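Local structure of rusticyanin (Thiobacillus ferrooxidans, 2CAL) at residues P99-I104 with Y134-I139; I88-P93 with P103-T108; P51-H56 with T145-K150; V39-V44 with V73-T78. The protein carries electrons from cytochrome c552 to the A-type oxidase in the periplasm, using a single bound copper ion. The protein carries 1 engineered substitution. All blocks are in the same frame, centred on the assembly; numbering follows the deposited sequence.

Interaction 1: P99-I104 with Y134-I139; sequences PVIDPI and YYVCQI. With CU1 (copper (I) ion), chain B.
Ile-101, Ile-104 and Pro-99 lean on the end of a strand that runs straight into the copper site of this cupredoxin: strand 134-136 gives way to a loop at Cys-137, a ligand of the type 1 copper. The contact is made by van der Waals packing. Ile-101 CG1 occupies the crowded position between the backbone N and the carbonyl carbon (chi1 63°), and from there CD1 reaches both Val-136 CB, 4.4 Å away, and Gln-138 CG, at 3.9 Å. Ile-104 meets the Gln-138 side chain tip to tip through its CD1 methyl, while the Pro-99 ring brings CG to 4.1 Å from the carbonyl O of Cys-137. Gln-138 thus meets Ile-101 along its chain and Ile-104 at its end, and an alanine here would probably open a gap beside the CD1 methyls of both. Ser-85 OG, outside both segments, is hydrogen-bonded to Gln-138 N. The Cys-137 side chain points away from segment 99-104. Its SG, anti to the backbone N, binds copper at 2.1 Å together with His-84 and Met-147, and the same sulfur accepts a hydrogen bond from Ile-139 N at 3.4 Å, with an N-H...S angle of 162°.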
loop_
_atom_site.group_PDB
_atom_site.type_symbol
_atom_site.label_atom_id
_atom_site.label_comp_id
_atom_site.label_asym_id
_atom_site.label_seq_id
_atom_site.Cartn_x
_atom_site.Cartn_y
_atom_site.Cartn_z
ATOM N N PRO A 99 4.989 -4.429 -15.024
ATOM C CA PRO A 99 4.775 -5.696 -14.314
ATOM C C PRO A 99 3.573 -6.480 -14.828
ATOM O O PRO A 99 2.482 -5.978 -15.090
ATOM C CB PRO A 99 4.476 -5.229 -12.897
ATOM C CG PRO A 99 5.094 -3.883 -12.744
ATOM C CD PRO A 99 4.936 -3.274 -14.144
ATOM N N VAL A 100 3.776 -7.784 -14.909
ATOM C CA VAL A 100 2.715 -8.723 -15.278
ATOM C C VAL A 100 2.195 -9.377 -13.979
ATOM O O VAL A 100 2.790 -10.326 -13.448
ATOM C CB VAL A 100 3.217 -9.700 -16.332
ATOM C CG1 VAL A 100 2.044 -10.539 -16.816
ATOM C CG2 VAL A 100 3.874 -8.989 -17.506
ATOM N N ILE A 101 1.083 -8.839 -13.451
ATOM C CA ILE A 101 0.658 -9.225 -12.087
ATOM C C ILE A 101 -0.793 -9.606 -12.015
ATOM O O ILE A 101 -1.358 -9.862 -10.947
ATOM C CB ILE A 101 0.971 -8.086 -11.082
ATOM C CG1 ILE A 101 0.200 -6.794 -11.363
ATOM C CG2 ILE A 101 2.489 -7.929 -10.967
ATOM C CD1 ILE A 101 0.245 -5.783 -10.196
ATOM N N ASP A 102 -1.529 -9.692 -13.133
ATOM C CA ASP A 102 -2.945 -10.049 -13.076
ATOM C C ASP A 102 -3.049 -11.523 -12.705
ATOM O O ASP A 102 -2.170 -12.322 -13.080
ATOM C CB ASP A 102 -3.630 -9.725 -14.419
ATOM C CG ASP A 102 -3.887 -8.234 -14.682
ATOM O OD1 ASP A 102 -3.751 -7.391 -13.769
ATOM O OD2 ASP A 102 -4.344 -7.840 -15.756
ATOM N N PRO A 103 -4.106 -11.936 -12.016
ATOM C CA PRO A 103 -5.142 -11.040 -11.548
ATOM C C PRO A 103 -4.747 -10.268 -10.289
ATOM O O PRO A 103 -4.110 -10.759 -9.367
ATOM C CB PRO A 103 -6.322 -11.983 -11.247
ATOM C CG PRO A 103 -5.750 -13.331 -11.179
ATOM C CD PRO A 103 -4.374 -13.361 -11.729
ATOM N N ILE A 104 -5.205 -9.020 -10.286
ATOM C CA ILE A 104 -5.072 -8.172 -9.090
ATOM C C ILE A 104 -6.251 -8.531 -8.189
ATOM O O ILE A 104 -7.423 -8.428 -8.559
ATOM C CB ILE A 104 -5.009 -6.683 -9.444
ATOM C CG1 ILE A 104 -3.755 -6.323 -10.239
ATOM C CG2 ILE A 104 -5.092 -5.844 -8.162
ATOM C CD1 ILE A 104 -3.813 -5.033 -10.986
ATOM N N TYR A 134 1.729 -9.937 -2.550
ATOM C CA TYR A 134 2.674 -8.823 -2.722
ATOM C C TYR A 134 1.801 -7.603 -3.002
ATOM O O TYR A 134 0.818 -7.679 -3.739
ATOM C CB TYR A 134 3.680 -9.086 -3.846
ATOM C CG TYR A 134 4.465 -10.344 -3.556
ATOM C CD1 TYR A 134 5.659 -10.297 -2.845
ATOM C CD2 TYR A 134 3.964 -11.598 -3.923
ATOM C CE1 TYR A 134 6.338 -11.477 -2.570
ATOM C CE2 TYR A 134 4.641 -12.763 -3.631
ATOM C CZ TYR A 134 5.841 -12.697 -2.949
ATOM O OH TYR A 134 6.545 -13.874 -2.649
ATOM N N TYR A 135 2.218 -6.456 -2.417
ATOM C CA TYR A 135 1.606 -5.164 -2.773
ATOM C C TYR A 135 2.621 -4.471 -3.671
ATOM O O TYR A 135 3.799 -4.381 -3.376
ATOM C CB TYR A 135 1.209 -4.302 -1.578
ATOM C CG TYR A 135 2.246 -4.040 -0.519
ATOM C CD1 TYR A 135 2.552 -4.953 0.505
ATOM C CD2 TYR A 135 2.950 -2.849 -0.531
ATOM C CE1 TYR A 135 3.509 -4.682 1.458
ATOM C CE2 TYR A 135 3.905 -2.568 0.435
ATOM C CZ TYR A 135 4.188 -3.475 1.453
ATOM O OH TYR A 135 5.158 -3.152 2.361
ATOM N N VAL A 136 2.151 -4.010 -4.843
ATOM C CA VAL A 136 2.995 -3.567 -5.940
ATOM C C VAL A 136 2.428 -2.301 -6.548
ATOM O O VAL A 136 1.220 -2.118 -6.716
ATOM C CB VAL A 136 3.055 -4.690 -7.000
ATOM C CG1 VAL A 136 4.004 -4.431 -8.165
ATOM C CG2 VAL A 136 3.440 -6.062 -6.412
ATOM N N CYS A 137 3.336 -1.409 -6.970
ATOM C CA CYS A 137 2.988 -0.269 -7.801
ATOM C C CYS A 137 3.103 -0.622 -9.301
ATOM O O CYS A 137 4.076 -1.263 -9.692
ATOM C CB CYS A 137 3.895 0.936 -7.466
ATOM S SG CYS A 137 3.456 2.383 -8.506
ATOM N N GLN A 138 2.099 -0.192 -10.051
ATOM C CA GLN A 138 2.088 -0.503 -11.488
ATOM C C GLN A 138 2.636 0.614 -12.379
ATOM O O GLN A 138 2.672 0.435 -13.591
ATOM C CB GLN A 138 0.638 -0.771 -11.939
ATOM C CG GLN A 138 0.131 -2.146 -11.464
ATOM C CD GLN A 138 -1.132 -2.509 -12.208
ATOM O OE1 GLN A 138 -2.277 -2.065 -12.064
ATOM N NE2 GLN A 138 -0.926 -3.475 -13.087
ATOM N N ILE A 139 3.053 1.749 -11.821
ATOM C CA ILE A 139 3.673 2.779 -12.704
ATOM C C ILE A 139 4.901 2.172 -13.316
ATOM O O ILE A 139 5.725 1.633 -12.588
ATOM C CB ILE A 139 3.977 4.052 -11.900
ATOM C CG1 ILE A 139 2.736 4.796 -11.435
ATOM C CG2 ILE A 139 4.898 4.944 -12.747
ATOM C CD1 ILE A 139 1.958 5.531 -12.494
HETATM CU CU CU1 B . 4.840 3.795 -7.683
#

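Interaction 2: I88-P93 with P103-T108; sequences ITKKGP and PIVAGT
Ile-88 grips segment 103-108 with both of its backbone polar atoms. Its N donates to Ala-106 O at 2.8 Å, and its O accepts from Val-105 N at 2.9 Å; the second bond is the more bent, with 146° at the hydrogen against 162° for the first. That same carbonyl O also lies 3.5 Å from Ile-104 CG2, the branch of this isoleucine that stands anti to its backbone N. The side chain of Ile-88 crosses that of Val-105 at about a right angle, CG2 against CG2 at 3.7 Å, and Trp-126 of strand 119-126 packs on both residues. This is the outer margin of one sheet of the cupredoxin beta-sandwich: strand 87-89 is paired on its other side with strand 131-136, and the short, weakly bonded strand 104-105 runs roughly antiparallel beside it before the chain turns a corner at Ala-106. Thr-89 comes next. Its OG1 lies anti to the backbone N (chi1 180°), beside the carbonyl carbon, where it accepts from Lys-91 N at 3.0 Å in an ST turn. Its strongest partner is Ile-101 O, so the one hydroxyl joins the turn after the strand to the loop leading to Pro-103. At Lys-90 the backbones have parted and a water fills in, accepting from Lys-90 N and donating to Pro-103 O at 2.7 Å. Farther on, Lys-91 swings its chain away from segment 103-108, and its NZ donates to Gly-92 O at 2.7 Å.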
loop_
_atom_site.group_PDB
_atom_site.type_symbol
_atom_site.label_atom_id
_atom_site.label_comp_id
_atom_site.label_asym_id
_atom_site.label_seq_id
_atom_site.Cartn_x
_atom_site.Cartn_y
_atom_site.Cartn_z
ATOM N N ILE A 88 -2.633 -5.477 -5.009
ATOM C CA ILE A 88 -2.242 -6.734 -4.378
ATOM C C ILE A 88 -2.372 -7.869 -5.403
ATOM O O ILE A 88 -3.406 -7.998 -6.052
ATOM C CB ILE A 88 -3.095 -7.034 -3.117
ATOM C CG1 ILE A 88 -3.030 -5.819 -2.148
ATOM C CG2 ILE A 88 -2.657 -8.305 -2.437
ATOM C CD1 ILE A 88 -3.951 -5.954 -0.931
ATOM N N THR A 89 -1.344 -8.703 -5.439
ATOM C CA THR A 89 -1.223 -9.818 -6.395
ATOM C C THR A 89 -0.586 -10.998 -5.700
ATOM O O THR A 89 0.120 -10.856 -4.701
ATOM C CB THR A 89 -0.373 -9.356 -7.593
ATOM O OG1 THR A 89 -0.255 -10.483 -8.542
ATOM C CG2 THR A 89 1.011 -8.896 -7.206
ATOM N N LYS A 90 -0.814 -12.200 -6.265
ATOM C CA LYS A 90 -0.046 -13.359 -5.833
ATOM C C LYS A 90 1.292 -13.457 -6.501
ATOM O O LYS A 90 2.078 -14.322 -6.118
ATOM C CB LYS A 90 -0.866 -14.660 -6.038
ATOM C CG LYS A 90 -2.227 -14.607 -5.305
ATOM C CD LYS A 90 -2.967 -15.957 -5.356
ATOM C CE LYS A 90 -4.385 -15.792 -4.831
ATOM N NZ LYS A 90 -5.169 -17.052 -4.653
ATOM N N LYS A 91 1.588 -12.682 -7.561
ATOM C CA LYS A 91 2.855 -12.770 -8.300
ATOM C C LYS A 91 3.993 -12.055 -7.562
ATOM O O LYS A 91 3.810 -10.884 -7.222
ATOM C CB LYS A 91 2.692 -12.165 -9.687
ATOM C CG LYS A 91 3.995 -11.953 -10.441
ATOM C CD LYS A 91 4.685 -13.228 -10.850
ATOM C CE LYS A 91 6.143 -13.096 -11.218
ATOM N NZ LYS A 91 6.700 -11.725 -11.454
ATOM N N GLY A 92 5.104 -12.719 -7.336
ATOM C CA GLY A 92 6.236 -12.189 -6.611
ATOM C C GLY A 92 7.285 -11.618 -7.576
ATOM O O GLY A 92 7.178 -11.719 -8.799
ATOM N N PRO A 93 8.306 -11.009 -6.976
ATOM C CA PRO A 93 9.393 -10.393 -7.753
ATOM C C PRO A 93 10.325 -11.407 -8.370
ATOM O O PRO A 93 10.286 -12.583 -7.989
ATOM C CB PRO A 93 10.093 -9.567 -6.658
ATOM C CG PRO A 93 9.903 -10.411 -5.404
ATOM C CD PRO A 93 8.471 -10.835 -5.497
ATOM N N PRO A 103 -4.106 -11.936 -12.016
ATOM C CA PRO A 103 -5.142 -11.040 -11.548
ATOM C C PRO A 103 -4.747 -10.268 -10.289
ATOM O O PRO A 103 -4.110 -10.759 -9.367
ATOM C CB PRO A 103 -6.322 -11.983 -11.247
ATOM C CG PRO A 103 -5.750 -13.331 -11.179
ATOM C CD PRO A 103 -4.374 -13.361 -11.729
ATOM N N ILE A 104 -5.205 -9.020 -10.286
ATOM C CA ILE A 104 -5.072 -8.172 -9.090
ATOM C C ILE A 104 -6.251 -8.531 -8.189
ATOM O O ILE A 104 -7.423 -8.428 -8.559
ATOM C CB ILE A 104 -5.009 -6.683 -9.444
ATOM C CG1 ILE A 104 -3.755 -6.323 -10.239
ATOM C CG2 ILE A 104 -5.092 -5.844 -8.162
ATOM C CD1 ILE A 104 -3.813 -5.033 -10.986
ATOM N N VAL A 105 -5.900 -9.031 -6.998
ATOM C CA VAL A 105 -6.952 -9.554 -6.129
ATOM C C VAL A 105 -7.713 -8.454 -5.398
ATOM O O VAL A 105 -8.863 -8.648 -5.033
ATOM C CB VAL A 105 -6.447 -10.608 -5.138
ATOM C CG1 VAL A 105 -5.808 -11.785 -5.893
ATOM C CG2 VAL A 105 -5.446 -10.061 -4.129
ATOM N N ALA A 106 -7.049 -7.338 -5.185
ATOM C CA ALA A 106 -7.643 -6.161 -4.570
ATOM C C ALA A 106 -6.642 -5.019 -4.802
ATOM O O ALA A 106 -5.447 -5.248 -4.852
ATOM C CB ALA A 106 -7.907 -6.368 -3.087
ATOM N N GLY A 107 -7.177 -3.804 -4.958
ATOM C CA GLY A 107 -6.237 -2.704 -5.124
ATOM C C GLY A 107 -6.830 -1.532 -5.887
ATOM O O GLY A 107 -8.030 -1.537 -6.162
ATOM N N THR A 108 -5.931 -0.606 -6.203
ATOM C CA THR A 108 -6.359 0.665 -6.779
ATOM C C THR A 108 -5.901 0.831 -8.235
ATOM O O THR A 108 -4.967 0.172 -8.716
ATOM C CB THR A 108 -5.784 1.832 -5.942
ATOM O OG1 THR A 108 -4.376 2.041 -6.217
ATOM C CG2 THR A 108 -5.866 1.540 -4.451
HETATM O O HOH W 1 -2.644 -12.795 -8.513
#

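Interaction 3: P51-H56 with T145-K150; sequences PSFEVH and TGMFGK. With CU1 (copper (I) ion), chain B.
Met-147, a copper ligand of the cupredoxin site, packs between Pro-51 and Phe-53 at the end of the loop that leads into strand 148-150. Its metal bond runs from SD to copper at 2.5 Å, with His-84 and Cys-137 as the other ligands in this structure. The aromatic contact comes from the same side chain: with CG anti to the backbone N (chi1 -166°) and the chain extended beyond it, the thioether crosses Phe-53 at about a right angle and sets its methyl over one face of the ring. CE lies 3.9 Å from the ring centroid in a CH-pi contact, and SD follows obliquely at 4.8 Å, a Met-aromatic pair. The edge of the ring meets Phe-148 N, near its plane, while Phe-86 stacks edge-to-face with Phe-53. Apolar contact is added by Pro-51, whose CB lies 3.8 Å from Met-147 SD and is also near its CB. Together, copper, ring and proline hold the sulfur and methyl from different directions. Thr-145 OG1 bonds to the backbone O of Gly-141 and of the engineered Met-142, yet it also rests against the Pro-51 ring, with OG1 3.4 Å from CG.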
loop_
_atom_site.group_PDB
_atom_site.type_symbol
_atom_site.label_atom_id
_atom_site.label_comp_id
_atom_site.label_asym_id
_atom_site.label_seq_id
_atom_site.Cartn_x
_atom_site.Cartn_y
_atom_site.Cartn_z
ATOM N N PRO A 51 11.860 4.574 -5.213
ATOM C CA PRO A 51 10.434 4.444 -4.975
ATOM C C PRO A 51 10.129 3.401 -3.928
ATOM O O PRO A 51 10.673 2.295 -3.908
ATOM C CB PRO A 51 9.895 4.009 -6.362
ATOM C CG PRO A 51 10.981 3.092 -6.839
ATOM C CD PRO A 51 12.274 3.633 -6.307
ATOM N N SER A 52 9.195 3.692 -3.033
ATOM C CA SER A 52 8.854 2.770 -1.934
ATOM C C SER A 52 7.485 3.098 -1.397
ATOM O O SER A 52 6.926 4.190 -1.575
ATOM C CB SER A 52 9.868 2.821 -0.803
ATOM O OG SER A 52 9.787 4.087 -0.091
ATOM N N PHE A 53 6.899 2.124 -0.694
ATOM C CA PHE A 53 5.737 2.296 0.152
ATOM C C PHE A 53 6.163 2.370 1.633
ATOM O O PHE A 53 7.067 1.602 2.011
ATOM C CB PHE A 53 4.771 1.103 0.034
ATOM C CG PHE A 53 4.151 0.895 -1.334
ATOM C CD1 PHE A 53 3.103 1.702 -1.753
ATOM C CD2 PHE A 53 4.612 -0.119 -2.176
ATOM C CE1 PHE A 53 2.479 1.448 -2.985
ATOM C CE2 PHE A 53 3.992 -0.390 -3.377
ATOM C CZ PHE A 53 2.925 0.400 -3.773
ATOM N N GLU A 54 5.484 3.210 2.387
ATOM C CA GLU A 54 5.668 3.221 3.833
ATOM C C GLU A 54 4.364 2.733 4.476
ATOM O O GLU A 54 3.249 3.160 4.124
ATOM C CB GLU A 54 6.040 4.620 4.337
ATOM C CG GLU A 54 7.529 4.951 4.153
ATOM C CD GLU A 54 7.937 5.039 2.686
ATOM O OE1 GLU A 54 7.439 5.899 1.930
ATOM O OE2 GLU A 54 8.823 4.211 2.381
ATOM N N VAL A 55 4.553 1.884 5.473
ATOM C CA VAL A 55 3.449 1.377 6.285
ATOM C C VAL A 55 3.960 1.400 7.729
ATOM O O VAL A 55 4.995 0.807 8.021
ATOM C CB VAL A 55 3.004 -0.058 5.906
ATOM C CG1 VAL A 55 1.868 -0.540 6.815
ATOM C CG2 VAL A 55 2.553 -0.121 4.462
ATOM N N HIS A 56 3.226 2.089 8.587
ATOM C CA HIS A 56 3.594 2.191 10.016
ATOM C C HIS A 56 5.023 2.711 10.159
ATOM O O HIS A 56 5.819 2.287 10.984
ATOM C CB HIS A 56 3.400 0.841 10.763
ATOM C CG HIS A 56 3.018 1.057 12.214
ATOM N ND1 HIS A 56 1.759 0.783 12.643
ATOM C CD2 HIS A 56 3.688 1.572 13.244
ATOM C CE1 HIS A 56 1.665 1.100 13.947
ATOM N NE2 HIS A 56 2.836 1.567 14.333
ATOM N N THR A 145 12.293 -1.388 -9.624
ATOM C CA THR A 145 13.312 -0.697 -8.848
ATOM C C THR A 145 12.963 -0.651 -7.365
ATOM O O THR A 145 13.535 0.138 -6.619
ATOM C CB THR A 145 13.602 0.711 -9.402
ATOM O OG1 THR A 145 12.428 1.510 -9.474
ATOM C CG2 THR A 145 14.105 0.621 -10.832
ATOM N N GLY A 146 12.035 -1.526 -6.931
ATOM C CA GLY A 146 11.896 -1.836 -5.509
ATOM C C GLY A 146 10.594 -1.404 -4.893
ATOM O O GLY A 146 10.446 -1.561 -3.664
ATOM N N MET A 147 9.632 -0.876 -5.654
ATOM C CA MET A 147 8.395 -0.400 -5.047
ATOM C C MET A 147 7.338 -1.502 -4.914
ATOM O O MET A 147 6.374 -1.659 -5.679
ATOM C CB MET A 147 7.823 0.787 -5.816
ATOM C CG MET A 147 6.733 1.505 -5.023
ATOM S SD MET A 147 6.262 3.103 -5.744
ATOM C CE MET A 147 5.058 3.685 -4.490
ATOM N N PHE A 148 7.595 -2.340 -3.892
ATOM C CA PHE A 148 6.733 -3.493 -3.587
ATOM C C PHE A 148 7.089 -3.975 -2.191
ATOM O O PHE A 148 8.217 -3.764 -1.727
ATOM C CB PHE A 148 6.880 -4.651 -4.625
ATOM C CG PHE A 148 8.218 -5.354 -4.597
ATOM C CD1 PHE A 148 9.255 -4.878 -5.428
ATOM C CD2 PHE A 148 8.498 -6.432 -3.777
ATOM C CE1 PHE A 148 10.478 -5.489 -5.399
ATOM C CE2 PHE A 148 9.727 -7.064 -3.773
ATOM C CZ PHE A 148 10.719 -6.567 -4.576
ATOM N N GLY A 149 6.143 -4.718 -1.608
ATOM C CA GLY A 149 6.428 -5.465 -0.375
ATOM C C GLY A 149 5.580 -6.722 -0.311
ATOM O O GLY A 149 4.769 -7.009 -1.244
ATOM N N LYS A 150 5.744 -7.500 0.732
ATOM C CA LYS A 150 5.213 -8.850 0.905
ATOM C C LYS A 150 4.124 -8.838 1.979
ATOM O O LYS A 150 4.240 -8.083 2.975
ATOM C CB LYS A 150 6.291 -9.843 1.271
ATOM C CG LYS A 150 5.807 -11.312 1.334
ATOM C CD LYS A 150 6.960 -12.263 1.337
ATOM C CE LYS A 150 7.209 -13.119 2.518
HETATM CU CU CU1 B . 4.840 3.795 -7.683
#

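Interaction 4: V39-V44 with V73-T78; sequences VVAAAV and VTFINT
The Phe-75 ring leans obliquely against strand 39-43, with CD1 near the carbonyl of Ala-41 and CE1 near Ala-43 N. Its tip touches a methyl, CZ lying 3.9 Å from Ala-43 CB. CG is anti to the backbone N (chi1 174°), which carries the ring forward along the neighbouring strand to Ala-43, two residues past its own bridge partner Ala-41. Phe-53, from strand 53-55 of the same sheet, also touches Phe-75, and an alanine in place of Phe-75 would probably leave Ala-43 CB and Phe-53 facing a gap. On the face of the sheet that bears Val-40, Thr-74, Ala-42 and Ile-76, Val-40 and Thr-74 run alongside each other in the same direction, while CG1 of Val-40 meets CD1 of Ile-76 at 4.0 Å; residues of helix 11-18 rest on Ala-42 and Ile-76.

Four backbone bonds join the strands, from Thr-74 N to Val-39 O at 2.9 Å through to Ala-43 N and Ile-76 O at 3.0 Å. Beyond them Thr-78 turns its hydroxyl back: OG1 sits between its backbone N and carbonyl carbon (chi1 46°) and donates to Ala-43 O at 2.9 Å, from well above the carbonyl plane. At the other end, Thr-74 OG1 takes a water proton at 2.7 Å and also bonds Asp-123. With an 18° angle between strand directions, this is a parallel pair at the heart of one sheet of the cupredoxin beta-sandwich, its Ala-43 and Asn-77 end abutting the copper ligand His-84.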
loop_
_atom_site.group_PDB
_atom_site.type_symbol
_atom_site.label_atom_id
_atom_site.label_comp_id
_atom_site.label_asym_id
_atom_site.label_seq_id
_atom_site.Cartn_x
_atom_site.Cartn_y
_atom_site.Cartn_z
ATOM N N VAL A 39 -4.762 -1.253 7.656
ATOM C CA VAL A 39 -3.469 -1.029 7.024
ATOM C C VAL A 39 -3.485 0.377 6.406
ATOM O O VAL A 39 -4.364 0.631 5.566
ATOM C CB VAL A 39 -3.216 -2.071 5.943
ATOM C CG1 VAL A 39 -1.884 -1.783 5.239
ATOM C CG2 VAL A 39 -3.233 -3.490 6.515
ATOM N N VAL A 40 -2.534 1.212 6.796
ATOM C CA VAL A 40 -2.474 2.551 6.150
ATOM C C VAL A 40 -1.110 2.652 5.498
ATOM O O VAL A 40 -0.059 2.698 6.146
ATOM C CB VAL A 40 -2.762 3.693 7.138
ATOM C CG1 VAL A 40 -2.785 5.010 6.350
ATOM C CG2 VAL A 40 -4.080 3.471 7.873
ATOM N N ALA A 41 -1.152 2.689 4.156
ATOM C CA ALA A 41 0.044 2.742 3.342
ATOM C C ALA A 41 0.155 4.050 2.574
ATOM O O ALA A 41 -0.866 4.596 2.156
ATOM C CB ALA A 41 -0.001 1.605 2.300
ATOM N N ALA A 42 1.381 4.506 2.407
ATOM C CA ALA A 42 1.629 5.730 1.609
ATOM C C ALA A 42 2.733 5.479 0.630
ATOM O O ALA A 42 3.666 4.716 0.843
ATOM C CB ALA A 42 2.069 6.875 2.528
ATOM N N ALA A 43 2.601 6.128 -0.525
ATOM C CA ALA A 43 3.637 6.115 -1.565
ATOM C C ALA A 43 4.661 7.245 -1.327
ATOM O O ALA A 43 4.289 8.416 -1.498
ATOM C CB ALA A 43 2.990 6.275 -2.931
ATOM N N VAL A 44 5.863 6.894 -0.950
ATOM C CA VAL A 44 7.028 7.754 -0.775
ATOM C C VAL A 44 6.663 8.945 0.144
ATOM O O VAL A 44 6.463 10.098 -0.252
ATOM C CB VAL A 44 7.653 8.284 -2.087
ATOM C CG1 VAL A 44 9.034 8.876 -1.837
ATOM C CG2 VAL A 44 7.766 7.174 -3.136
ATOM N N VAL A 73 -7.803 -1.365 3.876
ATOM C CA VAL A 73 -6.595 -0.686 3.387
ATOM C C VAL A 73 -6.959 0.782 3.060
ATOM O O VAL A 73 -7.905 1.053 2.329
ATOM C CB VAL A 73 -6.018 -1.354 2.135
ATOM C CG1 VAL A 73 -4.732 -0.655 1.704
ATOM C CG2 VAL A 73 -5.739 -2.827 2.426
ATOM N N THR A 74 -6.157 1.676 3.573
ATOM C CA THR A 74 -6.153 3.090 3.173
ATOM C C THR A 74 -4.828 3.346 2.459
ATOM O O THR A 74 -3.771 2.967 2.971
ATOM C CB THR A 74 -6.227 4.015 4.399
ATOM O OG1 THR A 74 -7.397 3.674 5.171
ATOM C CG2 THR A 74 -6.342 5.464 3.954
ATOM N N PHE A 75 -4.894 3.865 1.230
ATOM C CA PHE A 75 -3.699 4.174 0.456
ATOM C C PHE A 75 -3.669 5.652 0.095
ATOM O O PHE A 75 -4.664 6.172 -0.425
ATOM C CB PHE A 75 -3.662 3.318 -0.830
ATOM C CG PHE A 75 -2.511 3.697 -1.758
ATOM C CD1 PHE A 75 -1.193 3.654 -1.369
ATOM C CD2 PHE A 75 -2.798 4.132 -3.049
ATOM C CE1 PHE A 75 -0.161 4.007 -2.201
ATOM C CE2 PHE A 75 -1.763 4.492 -3.917
ATOM C CZ PHE A 75 -0.466 4.449 -3.491
ATOM N N ILE A 76 -2.563 6.283 0.428
ATOM C CA ILE A 76 -2.334 7.719 0.249
ATOM C C ILE A 76 -1.136 7.937 -0.646
ATOM O O ILE A 76 -0.085 7.378 -0.396
ATOM C CB ILE A 76 -2.103 8.393 1.643
ATOM C CG1 ILE A 76 -3.162 8.035 2.685
ATOM C CG2 ILE A 76 -1.960 9.899 1.448
ATOM C CD1 ILE A 76 -2.697 8.292 4.093
ATOM N N ASN A 77 -1.293 8.770 -1.668
ATOM C CA ASN A 77 -0.142 9.105 -2.504
ATOM C C ASN A 77 0.422 10.469 -2.112
ATOM O O ASN A 77 -0.163 11.503 -2.474
ATOM C CB ASN A 77 -0.509 9.120 -3.989
ATOM C CG ASN A 77 0.615 9.527 -4.888
ATOM O OD1 ASN A 77 0.375 10.029 -6.039
ATOM N ND2 ASN A 77 1.835 9.399 -4.452
ATOM N N THR A 78 1.559 10.465 -1.435
ATOM C CA THR A 78 2.226 11.694 -1.029
ATOM C C THR A 78 3.362 12.116 -1.958
ATOM O O THR A 78 4.057 13.085 -1.671
ATOM C CB THR A 78 2.785 11.550 0.430
ATOM O OG1 THR A 78 3.473 10.293 0.601
ATOM C CG2 THR A 78 1.581 11.591 1.376
HETATM O O HOH W 2 -7.337 1.563 6.923
#

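Overall arrangement
Interactions 1 and 3 meet at the copper ion, one supplying Cys-137 and the other Met-147, with their centres about 12 Å apart; they are also tied by neighbouring strands, Tyr-135 N lying 2.9 Å from Gly-149 O. Interaction 2 is next door to interaction 1, about 5 Å between centres, and shares Pro-103 and Ile-104 with it; Tyr-134 N is 2.8 Å from Thr-89 O. Interaction 4 lies in the other sheet, next to strand 53-55 of interaction 3: Glu-54 N is 2.8 Å from Ala-42 O, and Met-147 CE is 3.7 Å from Ala-43 CB. Its side chain at Ala-43 lies about 6 Å from the copper.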